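Local coordinates for protein CaaX farnesyltransferase alpha subunit Ram2 (Aspergillus fumigatus, PDB 4L9P) that forms, together with a beta subunit, a protein farnesyltransferase that probably attaches isoprenoid groups to CaaX-containing proteins, and may also serve in geranylgeranyl transfer, at residues L105-I109 with A137-T141; E108-N113 with H128-M133; N113-L117 with F149-M153; R167-V171 with H202-L206; P261-A265 with W279-A283. The protein carries 1 engineered substitution. All coordinates share one frame; numbering follows the deposited sequence.

Contact 1. Residues L105-I109 with A137-T141; sequences LNEEI and AHFPT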
# COMPACT_ATOMS: atom_id res chain seq x y z
N LEU A 105 25.82 2.49 21.38
CA LEU A 105 24.63 2.02 20.65
C LEU A 105 24.31 0.58 20.96
O LEU A 105 23.16 0.17 20.63
CB LEU A 105 24.85 2.22 19.14
CG LEU A 105 25.10 3.69 18.70
CD1 LEU A 105 25.11 3.80 17.19
CD2 LEU A 105 24.10 4.69 19.32
N ASN A 106 25.20 -0.19 21.57
CA ASN A 106 24.79 -1.48 22.09
C ASN A 106 23.73 -1.30 23.14
O ASN A 106 22.73 -2.05 23.18
CB ASN A 106 25.97 -2.26 22.74
CG ASN A 106 27.01 -2.65 21.74
OD1 ASN A 106 26.70 -3.02 20.60
ND2 ASN A 106 28.28 -2.59 22.16
N GLU A 107 23.94 -0.31 24.02
CA GLU A 107 22.95 -0.03 25.05
C GLU A 107 21.65 0.54 24.45
O GLU A 107 20.55 0.20 24.91
CB GLU A 107 23.51 0.94 26.11
CG GLU A 107 24.53 0.23 26.97
CD GLU A 107 25.18 1.13 27.97
OE1 GLU A 107 24.90 2.37 27.95
OE2 GLU A 107 25.99 0.59 28.79
N GLU A 108 21.76 1.33 23.40
CA GLU A 108 20.57 1.81 22.71
C GLU A 108 19.79 0.64 22.11
O GLU A 108 18.53 0.66 22.20
CB GLU A 108 20.92 2.85 21.63
CG GLU A 108 19.71 3.32 20.79
CD GLU A 108 18.68 4.22 21.51
OE1 GLU A 108 18.79 4.47 22.74
OE2 GLU A 108 17.71 4.69 20.83
N ILE A 109 20.46 -0.32 21.48
CA ILE A 109 19.73 -1.47 20.96
C ILE A 109 19.03 -2.25 22.06
O ILE A 109 17.87 -2.65 21.89
CB ILE A 109 20.64 -2.38 20.11
CG1 ILE A 109 21.03 -1.68 18.78
CG2 ILE A 109 20.01 -3.74 19.87
CD1 ILE A 109 19.92 -1.65 17.71
N ALA A 137 31.02 1.71 12.35
CA ALA A 137 31.95 2.04 13.45
C ALA A 137 31.44 1.37 14.73
O ALA A 137 32.24 0.88 15.53
CB ALA A 137 32.01 3.52 13.60
N HIS A 138 30.11 1.22 14.87
CA HIS A 138 29.57 0.65 16.09
C HIS A 138 29.24 -0.85 15.95
O HIS A 138 29.27 -1.61 16.94
CB HIS A 138 28.27 1.38 16.47
CG HIS A 138 28.49 2.81 16.87
ND1 HIS A 138 28.60 3.83 15.94
CD2 HIS A 138 28.66 3.37 18.09
CE1 HIS A 138 28.80 4.97 16.59
NE2 HIS A 138 28.87 4.71 17.88
N PHE A 139 28.81 -1.25 14.76
CA PHE A 139 28.41 -2.62 14.49
C PHE A 139 29.14 -3.13 13.27
O PHE A 139 28.58 -3.24 12.18
CB PHE A 139 26.88 -2.66 14.23
CG PHE A 139 26.09 -2.08 15.36
CD1 PHE A 139 25.90 -2.83 16.54
CD2 PHE A 139 25.56 -0.80 15.27
CE1 PHE A 139 25.16 -2.34 17.61
CE2 PHE A 139 24.79 -0.28 16.35
CZ PHE A 139 24.58 -1.04 17.53
N PRO A 140 30.42 -3.48 13.44
CA PRO A 140 31.16 -3.84 12.23
C PRO A 140 30.71 -5.16 11.63
O PRO A 140 30.86 -5.37 10.41
CB PRO A 140 32.63 -3.92 12.70
CG PRO A 140 32.54 -4.09 14.23
CD PRO A 140 31.27 -3.33 14.64
N THR A 141 30.16 -6.02 12.48
CA THR A 141 29.67 -7.31 12.01
C THR A 141 28.32 -7.56 12.68
O THR A 141 27.95 -6.87 13.64
CB THR A 141 30.61 -8.48 12.38
OG1 THR A 141 30.84 -8.50 13.80
CG2 THR A 141 31.92 -8.38 11.58
O HOH W 1 28.79 -3.71 18.63
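Leu105 and His138 meet at the edge of the TPR-like alpha-alpha solenoid of protein prenyltransferase alpha subunits, where the first turn of helix 105-118 packs on the loop between helices 123-133 and 146-156. The CD1 methyl of Leu105 sits over the centre of the imidazole face, 3.6 Å from the His138 ring centroid and 11° off its normal, a good CH-pi contact. With its ring beside its own backbone N (chi1 -67°), His138 turns that face to the leucine, while its ND1 is hydrogen-bonded to Ser135.

The tight part is built round Phe139, a large flat group lodged between loop and helix. Its CZ lies 3.6 Å from Leu105 CB and 3.8 Å from Ile109 CG1. The carbonyl oxygen of Leu105, which also accepts the helical bond from Ile109 N, lies in the ring plane against the weakly positive C-H edge, 3.6 Å from Phe139 CZ.

Toward solvent the fit becomes looser and polar. Asn106 suits an exposed helix start, and its amide stands 73° to the phenyl plane. One water bridges the two segments, donating to Asn106 OD1 at 3.0 Å and to His138 O at 2.7 Å.

Contact 2. Residues E108-N113 with H128-M133; sequences EIEWLN and HRQVLM. With EDO (1,2-ethanediol), chain I.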
# COMPACT_ATOMS: atom_id res chain seq x y z
N GLU A 108 21.76 1.33 23.40
CA GLU A 108 20.57 1.81 22.71
C GLU A 108 19.79 0.64 22.11
O GLU A 108 18.53 0.66 22.20
CB GLU A 108 20.92 2.85 21.63
CG GLU A 108 19.71 3.32 20.79
CD GLU A 108 18.68 4.22 21.51
OE1 GLU A 108 18.79 4.47 22.74
OE2 GLU A 108 17.71 4.69 20.83
N ILE A 109 20.46 -0.32 21.48
CA ILE A 109 19.73 -1.47 20.96
C ILE A 109 19.03 -2.25 22.06
O ILE A 109 17.87 -2.65 21.89
CB ILE A 109 20.64 -2.38 20.11
CG1 ILE A 109 21.03 -1.68 18.78
CG2 ILE A 109 20.01 -3.74 19.87
CD1 ILE A 109 19.92 -1.65 17.71
N GLU A 110 19.67 -2.43 23.21
CA GLU A 110 18.97 -3.16 24.26
C GLU A 110 17.73 -2.39 24.74
O GLU A 110 16.67 -3.00 25.02
CB GLU A 110 19.96 -3.50 25.39
CG GLU A 110 21.09 -4.42 24.89
CD GLU A 110 20.60 -5.80 24.40
OE1 GLU A 110 19.96 -6.51 25.23
OE2 GLU A 110 20.82 -6.17 23.21
N TRP A 111 17.80 -1.06 24.79
CA TRP A 111 16.58 -0.26 25.10
C TRP A 111 15.53 -0.40 23.97
O TRP A 111 14.33 -0.63 24.25
CB TRP A 111 16.99 1.20 25.28
CG TRP A 111 15.83 2.12 25.39
CD1 TRP A 111 15.12 2.41 26.54
CD2 TRP A 111 15.23 2.90 24.35
NE1 TRP A 111 14.10 3.32 26.25
CE2 TRP A 111 14.16 3.64 24.92
CE3 TRP A 111 15.50 3.05 22.98
CZ2 TRP A 111 13.37 4.50 24.16
CZ3 TRP A 111 14.71 3.90 22.23
CH2 TRP A 111 13.65 4.61 22.83
N LEU A 112 15.97 -0.30 22.71
CA LEU A 112 15.05 -0.37 21.58
C LEU A 112 14.34 -1.72 21.55
O LEU A 112 13.15 -1.79 21.24
CB LEU A 112 15.87 -0.16 20.30
CG LEU A 112 14.97 -0.08 19.04
CD1 LEU A 112 13.97 1.09 19.07
CD2 LEU A 112 15.90 -0.00 17.81
N ASN A 113 15.05 -2.80 21.91
CA ASN A 113 14.41 -4.11 21.91
C ASN A 113 13.19 -4.12 22.85
O ASN A 113 12.16 -4.74 22.55
CB ASN A 113 15.36 -5.18 22.44
CG ASN A 113 16.46 -5.52 21.48
OD1 ASN A 113 16.46 -5.13 20.31
ND2 ASN A 113 17.47 -6.24 21.99
N HIS A 128 14.42 3.14 13.05
CA HIS A 128 15.45 3.58 14.00
C HIS A 128 16.47 2.46 14.13
O HIS A 128 17.69 2.71 14.19
CB HIS A 128 14.80 3.86 15.34
CG HIS A 128 15.72 4.47 16.34
ND1 HIS A 128 16.18 5.77 16.23
CD2 HIS A 128 16.17 3.99 17.53
CE1 HIS A 128 16.93 6.05 17.30
NE2 HIS A 128 16.94 4.99 18.11
N ARG A 129 16.04 1.21 14.16
CA ARG A 129 16.97 0.08 14.28
C ARG A 129 17.95 0.08 13.09
O ARG A 129 19.16 -0.14 13.26
CB ARG A 129 16.22 -1.25 14.36
CG ARG A 129 17.14 -2.38 14.86
CD ARG A 129 16.37 -3.70 14.92
NE ARG A 129 17.08 -4.67 15.78
CZ ARG A 129 16.93 -4.75 17.10
NH1 ARG A 129 16.02 -3.99 17.74
NH2 ARG A 129 17.74 -5.59 17.80
N GLN A 130 17.43 0.32 11.89
CA GLN A 130 18.27 0.33 10.70
C GLN A 130 19.26 1.53 10.73
O GLN A 130 20.46 1.38 10.39
CB GLN A 130 17.35 0.48 9.48
CG GLN A 130 18.12 0.57 8.15
CD GLN A 130 17.16 0.60 6.93
OE1 GLN A 130 16.05 -0.01 6.94
NE2 GLN A 130 17.55 1.35 5.91
N VAL A 131 18.79 2.67 11.22
CA VAL A 131 19.67 3.86 11.36
C VAL A 131 20.85 3.51 12.28
O VAL A 131 21.99 3.82 11.95
CB VAL A 131 18.84 5.07 11.91
CG1 VAL A 131 19.75 6.25 12.31
CG2 VAL A 131 17.85 5.49 10.81
N LEU A 132 20.58 2.87 13.41
CA LEU A 132 21.64 2.54 14.34
C LEU A 132 22.54 1.46 13.81
O LEU A 132 23.79 1.60 13.82
CB LEU A 132 21.05 2.03 15.64
CG LEU A 132 20.11 2.97 16.42
CD1 LEU A 132 19.46 2.16 17.59
CD2 LEU A 132 20.85 4.18 16.90
N MET A 133 21.95 0.37 13.31
CA MET A 133 22.72 -0.80 12.93
C MET A 133 23.57 -0.56 11.67
O MET A 133 24.58 -1.27 11.42
CB MET A 133 21.73 -1.93 12.66
CG MET A 133 22.38 -3.34 12.49
SD MET A 133 23.27 -3.92 13.94
CE MET A 133 22.03 -3.79 15.19
C1 EDO I . 20.52 4.97 7.39
O1 EDO I . 19.64 5.80 6.63
C2 EDO I . 19.95 3.57 7.36
O2 EDO I . 19.65 3.17 6.02
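Two sets of side-chain hydrogen bonds join Glu108 to His128 and Asn113 to Arg129. Glu108 bends at chi2 (71°) and uses the anti lone pair of OE2 to accept from His128 NE2 at 2.8 Å; the oxygen lies close to the imidazole plane, although carboxylate and ring are themselves steeply crossed. OE1 of the same carboxylate is bridged to Arg94, so both oxygens of this buried acid are engaged. Arg129, extended from CG to NE, reaches across to Asn113 and grips the single atom OD1 end-on, from NH1 at 2.8 Å and NH2 at 2.9 Å. NH1 approaches nearly along the C=O axis, NH2 on a lone pair, and amide and guanidinium are almost coplanar. A salt bridge from NE to Glu146 probably helps fix the rotation of the guanidinium.

These polar pairs flank the interior of a helical hairpin in the prenyltransferase alpha repeat; the segments 108-113 and 128-133 run antiparallel at 166°, their axes 11.0 Å apart at closest.

Between them the contact is apolar. Leu132 CD1 packs on the aliphatic CG of Glu108 at 3.4 Å and on Ile109 CD1 at 3.8 Å, while Met133 curls to set its CE 3.9 Å from the same Ile109 CD1. Leu112 divides its branches: CD1 goes to His128, and CD2 lies 3.7 Å from Arg129 CB. Arginine suits this position because its long aliphatic stem can pack on the leucine while its guanidinium reaches Asn113.

Contact 3. Residues N113-L117 with F149-M153; sequences NKVAL and FLMEM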
# COMPACT_ATOMS: atom_id res chain seq x y z
N ASN A 113 15.05 -2.80 21.91
CA ASN A 113 14.41 -4.11 21.91
C ASN A 113 13.19 -4.12 22.85
O ASN A 113 12.16 -4.74 22.55
CB ASN A 113 15.36 -5.18 22.44
CG ASN A 113 16.46 -5.52 21.48
OD1 ASN A 113 16.46 -5.13 20.31
ND2 ASN A 113 17.47 -6.24 21.99
N LYS A 114 13.29 -3.47 24.00
CA LYS A 114 12.16 -3.40 24.92
C LYS A 114 10.99 -2.63 24.35
O LYS A 114 9.82 -3.00 24.54
CB LYS A 114 12.63 -2.74 26.26
CG LYS A 114 13.67 -3.60 27.00
CD LYS A 114 14.35 -2.80 28.12
CE LYS A 114 15.75 -3.36 28.49
NZ LYS A 114 16.53 -2.70 29.61
N VAL A 115 11.27 -1.52 23.67
CA VAL A 115 10.22 -0.76 23.02
C VAL A 115 9.54 -1.58 21.91
O VAL A 115 8.31 -1.60 21.79
CB VAL A 115 10.79 0.59 22.42
CG1 VAL A 115 9.60 1.44 21.88
CG2 VAL A 115 11.54 1.43 23.50
N ALA A 116 10.37 -2.29 21.13
CA ALA A 116 9.89 -3.10 20.01
C ALA A 116 8.96 -4.21 20.52
O ALA A 116 7.98 -4.53 19.88
CB ALA A 116 11.09 -3.69 19.21
N LEU A 117 9.30 -4.79 21.67
CA LEU A 117 8.49 -5.90 22.28
C LEU A 117 7.17 -5.36 22.83
O LEU A 117 6.22 -6.12 22.95
CB LEU A 117 9.29 -6.59 23.40
CG LEU A 117 10.41 -7.50 22.88
CD1 LEU A 117 11.31 -7.93 24.06
CD2 LEU A 117 9.76 -8.71 22.22
N PHE A 149 16.79 -11.96 18.28
CA PHE A 149 15.80 -10.96 18.60
C PHE A 149 14.73 -10.92 17.49
O PHE A 149 13.50 -10.80 17.79
CB PHE A 149 16.39 -9.53 18.76
CG PHE A 149 15.33 -8.57 19.19
CD1 PHE A 149 14.78 -8.71 20.46
CD2 PHE A 149 14.82 -7.63 18.33
CE1 PHE A 149 13.69 -7.93 20.85
CE2 PHE A 149 13.77 -6.77 18.73
CZ PHE A 149 13.19 -6.96 19.98
N LEU A 150 15.13 -10.97 16.22
CA LEU A 150 14.13 -10.93 15.16
C LEU A 150 13.22 -12.17 15.31
O LEU A 150 11.99 -12.04 15.09
CB LEU A 150 14.79 -10.96 13.78
CG LEU A 150 15.74 -9.76 13.60
CD1 LEU A 150 16.25 -9.80 12.16
CD2 LEU A 150 15.08 -8.42 13.94
N MET A 151 13.74 -13.33 15.71
CA MET A 151 12.87 -14.48 15.93
C MET A 151 11.96 -14.33 17.14
O MET A 151 10.86 -14.90 17.11
CB MET A 151 13.70 -15.75 16.06
CG MET A 151 14.42 -16.10 14.73
SD MET A 151 13.30 -16.34 13.34
CE MET A 151 12.89 -18.07 13.56
N GLU A 152 12.35 -13.54 18.16
CA GLU A 152 11.43 -13.19 19.24
C GLU A 152 10.23 -12.43 18.68
O GLU A 152 9.07 -12.62 19.11
CB GLU A 152 12.13 -12.29 20.26
CG GLU A 152 11.45 -12.29 21.62
CD GLU A 152 12.32 -11.72 22.78
OE1 GLU A 152 11.81 -11.57 23.89
OE2 GLU A 152 13.50 -11.40 22.57
N MET A 153 10.50 -11.54 17.72
CA MET A 153 9.39 -10.76 17.12
C MET A 153 8.52 -11.69 16.28
O MET A 153 7.27 -11.59 16.35
CB MET A 153 9.94 -9.64 16.22
CG MET A 153 10.75 -8.58 16.96
SD MET A 153 9.76 -7.63 18.18
CE MET A 153 8.42 -6.97 17.16
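Phe149 lies under the carboxamide of Asn113, the two flat groups stacked with their planes 15° apart. OD1 of Asn113 sits above the centre of the ring, 3.5 Å from Phe149 CE2, and CB of the asparagine adds a CH-pi contact 4.0 Å from the Phe149 ring centroid. OD1 is the atom that accepts from Arg129, which probably helps fix the rotation of the amide, while the phenyl ring supports it from one face. Asparagine suits the place because one short side chain offers both a polar tip and a planar surface. Phe149 reaches it with CG anti to the backbone N (chi1 -176°), which carries the ring across toward helix 105-118.

The edge of the ring is packed by aliphatic groups. Ala116 CB stands 4.0 Å from Phe149 CZ, a small residue that lets the large ring come close to the helix, and Leu117 CG lies 3.9 Å from CE1 of Phe149. The segments run parallel at 14°, their axes 11.1 Å apart, as expected for corresponding helices of successive alpha-alpha hairpins in this solenoid; helix 123-133 comes between them in the chain.

Further along, Met153 folds back at chi2 and chi3 and brings its CE to 3.7 Å from Ala116 O, while Met153 SD lies 4.2 Å from Leu117 CD2. The bendable thioether can fold round to the backbone carbonyl of Ala116. On the other flank the extended Glu152 is exposed and modelled in two conformers, so its approach to Leu117 is doubtful.

Contact 4. Residues R167-V171 with H202-L206; sequences RHWLV and HRYML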
# COMPACT_ATOMS: atom_id res chain seq x y z
N ARG A 167 14.81 -7.23 8.24
CA ARG A 167 15.69 -8.38 8.06
C ARG A 167 16.24 -8.42 6.62
O ARG A 167 17.39 -8.84 6.43
CB ARG A 167 14.97 -9.69 8.44
CG ARG A 167 16.00 -10.85 8.66
CD ARG A 167 15.37 -12.09 9.28
NE ARG A 167 16.44 -13.02 9.59
CZ ARG A 167 16.41 -13.95 10.53
NH1 ARG A 167 15.31 -14.13 11.26
NH2 ARG A 167 17.53 -14.66 10.77
N HIS A 168 15.48 -7.96 5.61
CA HIS A 168 16.05 -7.90 4.25
C HIS A 168 17.21 -6.90 4.26
O HIS A 168 18.28 -7.21 3.69
CB HIS A 168 14.97 -7.32 3.29
CG HIS A 168 15.52 -6.94 1.96
ND1 HIS A 168 15.59 -7.85 0.93
CD2 HIS A 168 16.14 -5.81 1.52
CE1 HIS A 168 16.20 -7.29 -0.12
NE2 HIS A 168 16.55 -6.06 0.21
N TRP A 169 17.04 -5.73 4.89
CA TRP A 169 18.13 -4.75 4.95
C TRP A 169 19.34 -5.39 5.67
O TRP A 169 20.50 -5.17 5.23
CB TRP A 169 17.64 -3.48 5.70
CG TRP A 169 18.78 -2.56 5.95
CD1 TRP A 169 19.32 -1.61 5.09
CD2 TRP A 169 19.63 -2.60 7.08
NE1 TRP A 169 20.43 -1.05 5.65
CE2 TRP A 169 20.67 -1.63 6.87
CE3 TRP A 169 19.62 -3.33 8.27
CZ2 TRP A 169 21.69 -1.41 7.80
CZ3 TRP A 169 20.68 -3.13 9.18
CH2 TRP A 169 21.68 -2.17 8.93
N LEU A 170 19.11 -6.11 6.77
CA LEU A 170 20.20 -6.69 7.55
C LEU A 170 20.97 -7.67 6.69
O LEU A 170 22.25 -7.69 6.75
CB LEU A 170 19.59 -7.37 8.77
CG LEU A 170 20.61 -7.96 9.75
CD1 LEU A 170 21.22 -6.83 10.61
CD2 LEU A 170 19.88 -8.98 10.63
N VAL A 171 20.29 -8.50 5.93
CA VAL A 171 20.97 -9.44 5.05
C VAL A 171 21.82 -8.74 4.01
O VAL A 171 22.98 -9.16 3.79
CB VAL A 171 19.93 -10.38 4.38
CG1 VAL A 171 20.58 -11.19 3.26
CG2 VAL A 171 19.31 -11.28 5.42
N HIS A 202 11.29 -13.93 1.79
CA HIS A 202 12.69 -13.78 2.27
C HIS A 202 13.52 -14.91 1.69
O HIS A 202 14.69 -14.69 1.32
CB HIS A 202 12.68 -13.83 3.79
CG HIS A 202 13.99 -13.39 4.39
ND1 HIS A 202 14.35 -12.06 4.42
CD2 HIS A 202 14.99 -14.07 5.02
CE1 HIS A 202 15.53 -11.94 5.01
NE2 HIS A 202 15.94 -13.15 5.36
N ARG A 203 12.96 -16.11 1.53
CA ARG A 203 13.72 -17.24 0.92
C ARG A 203 14.15 -16.86 -0.50
O ARG A 203 15.29 -17.14 -0.90
CB ARG A 203 12.85 -18.51 0.85
CG ARG A 203 13.73 -19.74 0.48
CD ARG A 203 12.83 -21.03 0.34
NE ARG A 203 13.75 -22.12 0.08
CZ ARG A 203 14.26 -22.93 0.99
NH1 ARG A 203 13.85 -22.90 2.27
NH2 ARG A 203 15.21 -23.79 0.60
N TYR A 204 13.24 -16.24 -1.25
CA TYR A 204 13.60 -15.85 -2.61
C TYR A 204 14.80 -14.85 -2.58
O TYR A 204 15.76 -14.96 -3.36
CB TYR A 204 12.40 -15.22 -3.34
CG TYR A 204 12.80 -14.88 -4.77
CD1 TYR A 204 13.40 -13.64 -5.10
CD2 TYR A 204 12.53 -15.78 -5.82
CE1 TYR A 204 13.78 -13.34 -6.42
CE2 TYR A 204 12.88 -15.49 -7.14
CZ TYR A 204 13.54 -14.27 -7.42
OH TYR A 204 13.93 -13.98 -8.72
N MET A 205 14.77 -13.89 -1.68
CA MET A 205 15.89 -12.97 -1.59
C MET A 205 17.20 -13.72 -1.28
O MET A 205 18.25 -13.47 -1.92
CB MET A 205 15.63 -12.00 -0.48
CG MET A 205 16.71 -10.93 -0.40
SD MET A 205 17.56 -10.98 1.15
CE MET A 205 16.70 -11.98 2.19
N LEU A 206 17.14 -14.66 -0.33
CA LEU A 206 18.39 -15.35 0.07
C LEU A 206 18.92 -16.13 -1.11
O LEU A 206 20.15 -16.19 -1.29
CB LEU A 206 18.09 -16.34 1.20
CG LEU A 206 17.67 -15.72 2.53
CD1 LEU A 206 17.30 -16.81 3.53
CD2 LEU A 206 18.75 -14.78 3.11
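Met205 reaches across from helix 197-208 to His168 and Val171, and its thioether fills the space between them. From CB the chain sets out with CG anti to the backbone N (chi1 -175°), toward helix 161-174. CG comes to 3.5 Å from His168 ND1. SD of Met205 follows, 3.7 Å from Val171 CG1, and approaches the imidazole obliquely, 4.5 Å from the His168 ring centroid. CE passes near the same methyl, though unusual chi2 and chi3 torsions leave SD and especially CE doubtful.

His202 meets the other methyl of Val171, CG2, which lies 3.9 Å from His202 NE2 at the ring edge. The aliphatic part of Arg167 approaches that ring obliquely, its CG 3.8 Å from His202 CE1. Polar ends lead to partners outside the two segments: His168 NE2 to Asp217, His202 NE2 to Glu182, and Arg167 to Asp185 and Glu182. Residues with an apolar stem or ring and a polar end suit this place.

Like neighbouring members of the prenyltransferase alpha repeat, the segments run parallel, at 11° with axes 11.0 Å apart. Helix 180-192 closes one flank, helix 146-156 backs Arg167, and Pro306 of the beta subunit packs on His168.

Contact 5. Residues P261-A265 with W279-A283; sequences PWSYA and WKDFA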
# COMPACT_ATOMS: atom_id res chain seq x y z
N PRO A 261 4.19 -21.53 -2.19
CA PRO A 261 5.27 -22.30 -2.86
C PRO A 261 5.06 -22.38 -4.38
O PRO A 261 6.05 -22.51 -5.07
CB PRO A 261 5.17 -23.71 -2.25
CG PRO A 261 3.72 -23.81 -1.73
CD PRO A 261 3.49 -22.37 -1.19
N TRP A 262 3.82 -22.34 -4.86
CA TRP A 262 3.60 -22.34 -6.31
C TRP A 262 4.15 -21.04 -6.90
O TRP A 262 4.80 -21.04 -7.96
CB TRP A 262 2.11 -22.47 -6.65
CG TRP A 262 1.54 -23.83 -6.34
CD1 TRP A 262 0.82 -24.17 -5.24
CD2 TRP A 262 1.54 -24.98 -7.20
NE1 TRP A 262 0.38 -25.49 -5.33
CE2 TRP A 262 0.83 -26.01 -6.52
CE3 TRP A 262 2.08 -25.25 -8.47
CZ2 TRP A 262 0.62 -27.29 -7.10
CZ3 TRP A 262 1.92 -26.55 -9.02
CH2 TRP A 262 1.16 -27.53 -8.34
N SER A 263 3.88 -19.91 -6.23
CA SER A 263 4.39 -18.63 -6.71
C SER A 263 5.92 -18.61 -6.61
O SER A 263 6.59 -18.09 -7.49
CB SER A 263 3.79 -17.49 -5.91
OG SER A 263 2.36 -17.48 -6.08
N TYR A 264 6.46 -19.16 -5.54
CA TYR A 264 7.93 -19.20 -5.39
C TYR A 264 8.52 -20.02 -6.55
O TYR A 264 9.48 -19.58 -7.21
CB TYR A 264 8.26 -19.83 -4.04
CG TYR A 264 9.72 -19.93 -3.77
CD1 TYR A 264 10.42 -18.78 -3.34
CD2 TYR A 264 10.42 -21.12 -3.95
CE1 TYR A 264 11.78 -18.85 -3.10
CE2 TYR A 264 11.82 -21.21 -3.71
CZ TYR A 264 12.48 -20.07 -3.30
OH TYR A 264 13.84 -20.09 -3.06
N ALA A 265 7.93 -21.17 -6.87
CA ALA A 265 8.46 -21.98 -7.97
C ALA A 265 8.38 -21.28 -9.32
O ALA A 265 9.32 -21.37 -10.12
CB ALA A 265 7.73 -23.35 -8.06
N TRP A 279 7.30 -28.61 -14.80
CA TRP A 279 6.41 -29.15 -13.78
C TRP A 279 5.07 -29.67 -14.31
O TRP A 279 4.12 -29.80 -13.57
CB TRP A 279 6.11 -28.08 -12.71
CG TRP A 279 7.19 -27.96 -11.69
CD1 TRP A 279 8.52 -28.38 -11.74
CD2 TRP A 279 6.99 -27.41 -10.40
NE1 TRP A 279 9.14 -28.09 -10.53
CE2 TRP A 279 8.22 -27.50 -9.70
CE3 TRP A 279 5.87 -26.87 -9.76
CZ2 TRP A 279 8.37 -27.03 -8.38
CZ3 TRP A 279 5.99 -26.41 -8.48
CH2 TRP A 279 7.23 -26.52 -7.76
N LYS A 280 5.02 -30.01 -15.60
CA LYS A 280 3.74 -30.40 -16.18
C LYS A 280 3.20 -31.64 -15.49
O LYS A 280 2.04 -31.68 -15.11
CB LYS A 280 3.90 -30.61 -17.68
CG LYS A 280 2.58 -30.88 -18.43
CD LYS A 280 2.85 -31.11 -19.90
CE LYS A 280 1.60 -31.60 -20.58
NZ LYS A 280 1.90 -32.06 -21.96
N ASP A 281 4.04 -32.64 -15.28
CA ASP A 281 3.55 -33.88 -14.71
C ASP A 281 3.22 -33.68 -13.24
O ASP A 281 2.25 -34.24 -12.74
CB ASP A 281 4.61 -34.95 -14.86
CG ASP A 281 4.73 -35.45 -16.26
OD1 ASP A 281 3.76 -35.32 -17.05
OD2 ASP A 281 5.81 -36.00 -16.57
N PHE A 282 4.05 -32.91 -12.53
CA PHE A 282 3.77 -32.63 -11.13
C PHE A 282 2.39 -31.94 -11.02
O PHE A 282 1.58 -32.31 -10.19
CB PHE A 282 4.85 -31.72 -10.56
CG PHE A 282 4.65 -31.36 -9.11
CD1 PHE A 282 4.83 -32.32 -8.14
CD2 PHE A 282 4.34 -30.04 -8.73
CE1 PHE A 282 4.69 -32.03 -6.81
CE2 PHE A 282 4.19 -29.73 -7.37
CZ PHE A 282 4.38 -30.74 -6.41
N ALA A 283 2.13 -30.92 -11.85
CA ALA A 283 0.86 -30.20 -11.81
C ALA A 283 -0.29 -31.16 -12.14
O ALA A 283 -1.29 -31.16 -11.46
CB ALA A 283 0.86 -29.02 -12.79
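Trp262 and Trp279 each place CG beside their own backbone N, with chi1 of -70° for Trp262, and these rotations swing both indoles into the gap between helix 259-272 and the short helix 280-284. Phe282 takes the other course: its ring is anti to the backbone N (chi1 180°) and reaches back toward Trp262.

The two tryptophans form an offset edge-to-face pair. The edge of Trp279 points to the face of Trp262, their six-membered rings 5.9 Å between centroids and 77° between planes; Trp262 CZ3 lies 4.0 Å from Trp279 CE3. Phe282 completes an aromatic cluster, its CE2 3.9 Å from Trp262 CH2, the rings meeting obliquely.

This cluster joins consecutive helices toward the C-terminal part of the all-helical alpha subunit. Broad indoles suit it because the backbones stay far apart, with the CA atoms of Ala265 and Trp279 9.5 Å from each other, and large rings can span that distance. Ala265 has the small side chain needed where the indole of Trp279 comes close to the helix. Trp279 also stacks on Trp309 of helix 304-317. NE1 of buried Trp262 donates to the carbonyl oxygen of Pro256.

Overall arrangement
Contacts 1, 2 and 3 draw on helix 105-118, successive turns of which meet a loop, the antiparallel helix 123-133 and the parallel helix 146-156; Ile109 and Asn113 pass from one to the next. Contact 2 is buried and rich in hydrogen bonds, whereas contact 1 has a watered margin and contact 3 an exposed margin. Contact 4, its centre about 9 Å from that of the chain, repeats the parallel packing of contact 3, but its touching residues are all buried, its main polar partners lie outside it, and it borders the beta subunit. Contact 5, centred about 43 Å from contact 1, is buried and relies on aromatic rings; Tyr264 links it to Arg203 and Tyr204 of contact 4.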